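Long-range contact in DnaJ homolog subfamily C member 10 (Mus musculus, PDB 3APQ), which acts as an endoplasmic reticulum disulfide reductase in the folding of proteins and the degradation of misfolded ones, here represented by its J and first thioredoxin domains: residues 3-14 with 54-65. Numbering follows the deposited sequence.
Sequences NFYSLLGVSKTA and VLKDEDLRKKYD. Unlike the reference sequence in segment 54-65: D59 (reference His).
The rings of F4 and Y64 form an offset stack, centroids 4.2 Å apart and planes 12° from parallel. F4 CD2 lies over the centre of the Y64 ring, and Y64 CE1 over one face of F4, toward its rim. N3 CB and Y5 CE2 sit at the Y64 edge, and L55 CD2 at the F4 edge. The Y64 side chain leaves its helix with CG opposite the backbone N (chi1 -180°), which carries the hydroxyl to the start of helix 4-8, where OH accepts from F4 N at 2.7 Å. K12 CA covers one face of the Y5 ring; R61 NE and D65 OD1 meet its edge in plane. Y5 OH accepts a nearly straight bond from R61 NE (2.8 Å). It donates to D65 OD1 on the syn lone pair (2.7 Å). In the J domain this packing sets the short first helix, 4-8, and the turn after it against the end of helix 41-55 and helix 58-67. L55 CD1 meets L8 CD1 tip to tip at 3.7 Å. The extended R61 chain brings NH1 and NH2 end-on to A14 O; NH2 also hydrogen-bonds K12 O (2.8 Å), the donor lying above the carbonyl plane. A leucine in place of R61 would probably leave Y5 OH without this donor and A14 O without both of its arginine bonds. Water 1 donates to both K12 O and D65 OD2.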
loop_
_atom_site.group_PDB
_atom_site.type_symbol
_atom_site.label_atom_id
_atom_site.label_comp_id
_atom_site.label_asym_id
_atom_site.label_seq_id
_atom_site.Cartn_x
_atom_site.Cartn_y
_atom_site.Cartn_z
ATOM N N ASN A 3 15.224 1.057 -19.327
ATOM C CA ASN A 3 13.942 0.406 -19.130
ATOM C C ASN A 3 13.381 0.939 -17.835
ATOM O O ASN A 3 14.073 1.684 -17.119
ATOM C CB ASN A 3 14.119 -1.137 -19.073
ATOM C CG ASN A 3 15.072 -1.586 -17.973
ATOM O OD1 ASN A 3 14.798 -1.426 -16.787
ATOM N ND2 ASN A 3 16.193 -2.186 -18.380
ATOM N N PHE A 4 12.140 0.571 -17.499
ATOM C CA PHE A 4 11.508 1.177 -16.337
ATOM C C PHE A 4 12.220 0.902 -15.031
ATOM O O PHE A 4 12.180 1.728 -14.108
ATOM C CB PHE A 4 10.020 0.761 -16.223
ATOM C CG PHE A 4 9.127 1.345 -17.274
ATOM C CD1 PHE A 4 9.492 2.503 -17.989
ATOM C CD2 PHE A 4 7.879 0.758 -17.517
ATOM C CE1 PHE A 4 8.661 3.040 -18.942
ATOM C CE2 PHE A 4 7.028 1.286 -18.461
ATOM C CZ PHE A 4 7.429 2.444 -19.191
ATOM N N TYR A 5 12.781 -0.306 -14.934
ATOM C CA TYR A 5 13.531 -0.731 -13.761
ATOM C C TYR A 5 14.786 0.112 -13.551
ATOM O O TYR A 5 14.992 0.674 -12.482
ATOM C CB TYR A 5 13.890 -2.209 -13.948
ATOM C CG TYR A 5 12.659 -3.079 -13.912
ATOM C CD1 TYR A 5 11.959 -3.232 -12.736
ATOM C CD2 TYR A 5 12.209 -3.729 -15.047
ATOM C CE1 TYR A 5 10.805 -4.035 -12.683
ATOM C CE2 TYR A 5 11.067 -4.528 -15.038
ATOM C CZ TYR A 5 10.382 -4.682 -13.844
ATOM O OH TYR A 5 9.262 -5.459 -13.803
ATOM N N SER A 6 15.628 0.197 -14.584
ATOM C CA SER A 6 16.852 0.976 -14.456
ATOM C C SER A 6 16.549 2.464 -14.302
ATOM O O SER A 6 17.285 3.166 -13.602
ATOM C CB SER A 6 17.817 0.655 -15.598
ATOM O OG SER A 6 17.270 1.031 -16.851
ATOM N N LEU A 7 15.426 2.941 -14.861
ATOM C CA LEU A 7 15.042 4.334 -14.632
ATOM C C LEU A 7 14.809 4.598 -13.143
ATOM O O LEU A 7 15.205 5.652 -12.584
ATOM C CB LEU A 7 13.810 4.690 -15.463
ATOM C CG LEU A 7 13.480 6.188 -15.575
ATOM C CD1 LEU A 7 14.579 7.036 -16.289
ATOM C CD2 LEU A 7 12.096 6.354 -16.280
ATOM N N LEU A 8 14.157 3.654 -12.476
ATOM C CA LEU A 8 13.943 3.801 -11.029
ATOM C C LEU A 8 15.137 3.348 -10.187
ATOM O O LEU A 8 15.144 3.588 -8.975
ATOM C CB LEU A 8 12.712 3.013 -10.586
ATOM C CG LEU A 8 11.396 3.526 -11.207
ATOM C CD1 LEU A 8 10.159 2.707 -10.776
ATOM C CD2 LEU A 8 11.174 5.019 -10.955
ATOM N N GLY A 9 16.105 2.672 -10.811
ATOM C CA GLY A 9 17.326 2.194 -10.115
ATOM C C GLY A 9 17.072 0.924 -9.317
ATOM O O GLY A 9 17.729 0.697 -8.276
ATOM N N VAL A 10 16.126 0.093 -9.759
ATOM C CA VAL A 10 15.778 -1.137 -9.014
ATOM C C VAL A 10 15.936 -2.323 -9.929
ATOM O O VAL A 10 16.029 -2.153 -11.186
ATOM C CB VAL A 10 14.285 -1.171 -8.437
ATOM C CG1 VAL A 10 14.014 -0.030 -7.408
ATOM C CG2 VAL A 10 13.214 -1.121 -9.552
ATOM N N SER A 11 15.970 -3.514 -9.301
ATOM C CA SER A 11 16.009 -4.735 -10.049
ATOM C C SER A 11 14.719 -5.141 -10.748
ATOM O O SER A 11 13.640 -4.824 -10.271
ATOM C CB SER A 11 16.296 -5.875 -9.070
ATOM O OG SER A 11 16.999 -6.748 -9.801
ATOM N N LYS A 12 14.813 -5.957 -11.822
ATOM C CA LYS A 12 13.586 -6.502 -12.423
ATOM C C LYS A 12 12.739 -7.334 -11.433
ATOM O O LYS A 12 11.507 -7.442 -11.568
ATOM C CB LYS A 12 13.925 -7.272 -13.715
ATOM C CG LYS A 12 12.711 -7.904 -14.385
ATOM C CD LYS A 12 13.029 -8.168 -15.863
ATOM C CE LYS A 12 11.998 -9.034 -16.552
ATOM N NZ LYS A 12 12.173 -8.795 -18.069
ATOM N N THR A 13 13.378 -7.917 -10.416
ATOM C CA THR A 13 12.629 -8.701 -9.436
ATOM C C THR A 13 12.177 -7.889 -8.218
ATOM O O THR A 13 11.782 -8.499 -7.229
ATOM C CB THR A 13 13.481 -9.886 -8.928
ATOM O OG1 THR A 13 14.722 -9.384 -8.390
ATOM C CG2 THR A 13 13.737 -10.827 -10.062
ATOM N N ALA A 14 12.289 -6.557 -8.242
ATOM C CA ALA A 14 11.929 -5.749 -7.076
ATOM C C ALA A 14 10.490 -5.975 -6.678
ATOM O O ALA A 14 9.674 -6.197 -7.555
ATOM C CB ALA A 14 12.146 -4.224 -7.328
ATOM N N VAL A 54 3.283 2.127 -14.359
ATOM C CA VAL A 54 3.176 0.829 -15.016
ATOM C C VAL A 54 3.630 -0.285 -14.025
ATOM O O VAL A 54 2.925 -1.288 -13.811
ATOM C CB VAL A 54 3.943 0.790 -16.350
ATOM C CG1 VAL A 54 4.177 -0.707 -16.790
ATOM C CG2 VAL A 54 3.172 1.614 -17.417
ATOM N N LEU A 55 4.747 -0.060 -13.369
ATOM C CA LEU A 55 5.342 -1.096 -12.520
ATOM C C LEU A 55 4.484 -1.324 -11.283
ATOM O O LEU A 55 4.438 -2.430 -10.780
ATOM C CB LEU A 55 6.766 -0.734 -12.146
ATOM C CG LEU A 55 7.790 -0.680 -13.261
ATOM C CD1 LEU A 55 9.153 -0.362 -12.600
ATOM C CD2 LEU A 55 7.801 -2.009 -14.046
ATOM N N LYS A 56 3.779 -0.294 -10.816
ATOM C CA LYS A 56 2.930 -0.444 -9.627
ATOM C C LYS A 56 1.750 -1.366 -9.810
ATOM O O LYS A 56 1.192 -1.816 -8.836
ATOM C CB LYS A 56 2.389 0.929 -9.108
ATOM C CG LYS A 56 1.227 1.500 -9.904
ATOM C CD LYS A 56 0.713 2.796 -9.245
ATOM C CE LYS A 56 -0.763 3.078 -9.498
ATOM N NZ LYS A 56 -1.778 2.127 -8.907
ATOM N N ASP A 57 1.343 -1.637 -11.036
ATOM C CA ASP A 57 0.132 -2.408 -11.252
ATOM C C ASP A 57 0.526 -3.799 -11.719
ATOM O O ASP A 57 1.283 -3.928 -12.690
ATOM C CB ASP A 57 -0.672 -1.709 -12.335
ATOM C CG ASP A 57 -1.916 -2.471 -12.728
ATOM O OD1 ASP A 57 -2.992 -1.984 -12.362
ATOM O OD2 ASP A 57 -1.851 -3.529 -13.393
ATOM N N GLU A 58 0.026 -4.842 -11.060
ATOM C CA GLU A 58 0.476 -6.202 -11.429
ATOM C C GLU A 58 0.250 -6.579 -12.892
ATOM O O GLU A 58 1.164 -7.135 -13.523
ATOM C CB GLU A 58 -0.100 -7.302 -10.542
ATOM C CG GLU A 58 0.158 -8.706 -11.191
ATOM C CD GLU A 58 -0.316 -9.866 -10.355
ATOM O OE1 GLU A 58 -1.556 -10.039 -10.235
ATOM O OE2 GLU A 58 0.554 -10.607 -9.831
ATOM N N ASP A 59 -0.941 -6.286 -13.426
ATOM C CA ASP A 59 -1.239 -6.608 -14.824
ATOM C C ASP A 59 -0.336 -5.864 -15.800
ATOM O O ASP A 59 0.159 -6.429 -16.780
ATOM C CB ASP A 59 -2.706 -6.281 -15.160
ATOM C CG ASP A 59 -3.655 -7.302 -14.618
ATOM O OD1 ASP A 59 -4.187 -8.094 -15.438
ATOM O OD2 ASP A 59 -3.857 -7.338 -13.377
ATOM N N LEU A 60 -0.171 -4.566 -15.548
ATOM C CA LEU A 60 0.613 -3.702 -16.436
ATOM C C LEU A 60 2.100 -4.062 -16.369
ATOM O O LEU A 60 2.812 -4.045 -17.398
ATOM C CB LEU A 60 0.394 -2.228 -16.062
ATOM C CG LEU A 60 -1.036 -1.614 -16.036
ATOM C CD1 LEU A 60 -1.002 -0.097 -15.805
ATOM C CD2 LEU A 60 -1.841 -1.968 -17.286
ATOM N N ARG A 61 2.593 -4.339 -15.153
ATOM C CA ARG A 61 3.991 -4.799 -15.018
ATOM C C ARG A 61 4.221 -6.130 -15.770
ATOM O O ARG A 61 5.260 -6.333 -16.397
ATOM C CB ARG A 61 4.330 -5.023 -13.539
ATOM C CG ARG A 61 5.824 -5.291 -13.306
ATOM C CD ARG A 61 6.100 -5.279 -11.801
ATOM N NE ARG A 61 7.505 -5.651 -11.571
ATOM C CZ ARG A 61 8.007 -5.928 -10.372
ATOM N NH1 ARG A 61 7.232 -5.913 -9.270
ATOM N NH2 ARG A 61 9.280 -6.268 -10.272
ATOM N N LYS A 62 3.277 -7.060 -15.648
ATOM C CA LYS A 62 3.425 -8.367 -16.321
ATOM C C LYS A 62 3.545 -8.194 -17.838
ATOM O O LYS A 62 4.389 -8.814 -18.516
ATOM C CB LYS A 62 2.196 -9.175 -15.995
ATOM C CG LYS A 62 2.206 -10.649 -16.499
ATOM C CD LYS A 62 1.111 -11.445 -15.742
ATOM C CE LYS A 62 1.054 -11.026 -14.259
ATOM N NZ LYS A 62 -0.234 -11.428 -13.551
ATOM N N LYS A 63 2.674 -7.341 -18.349
ATOM C CA LYS A 63 2.658 -6.990 -19.756
ATOM C C LYS A 63 3.988 -6.334 -20.162
ATOM O O LYS A 63 4.581 -6.732 -21.141
ATOM C CB LYS A 63 1.496 -6.043 -20.029
ATOM C CG LYS A 63 1.043 -6.051 -21.483
ATOM C CD LYS A 63 -0.061 -5.004 -21.763
ATOM C CE LYS A 63 -0.269 -4.858 -23.282
ATOM N NZ LYS A 63 -1.288 -3.810 -23.636
ATOM N N TYR A 64 4.452 -5.359 -19.370
ATOM C CA TYR A 64 5.735 -4.701 -19.614
ATOM C C TYR A 64 6.904 -5.679 -19.602
ATOM O O TYR A 64 7.803 -5.586 -20.435
ATOM C CB TYR A 64 5.975 -3.589 -18.560
ATOM C CG TYR A 64 7.291 -2.866 -18.760
ATOM C CD1 TYR A 64 7.428 -1.923 -19.801
ATOM C CD2 TYR A 64 8.412 -3.145 -17.959
ATOM C CE1 TYR A 64 8.627 -1.245 -20.032
ATOM C CE2 TYR A 64 9.650 -2.446 -18.167
ATOM C CZ TYR A 64 9.736 -1.510 -19.219
ATOM O OH TYR A 64 10.871 -0.754 -19.480
ATOM N N ASP A 65 6.909 -6.584 -18.615
ATOM C CA ASP A 65 7.956 -7.611 -18.506
ATOM C C ASP A 65 8.023 -8.452 -19.724
ATOM O O ASP A 65 9.118 -8.742 -20.223
ATOM C CB ASP A 65 7.727 -8.476 -17.271
ATOM C CG ASP A 65 8.132 -7.762 -16.020
ATOM O OD1 ASP A 65 8.820 -6.723 -16.163
ATOM O OD2 ASP A 65 7.818 -8.242 -14.890
HETATM O O HOH W 1 9.266 -8.688 -12.758
#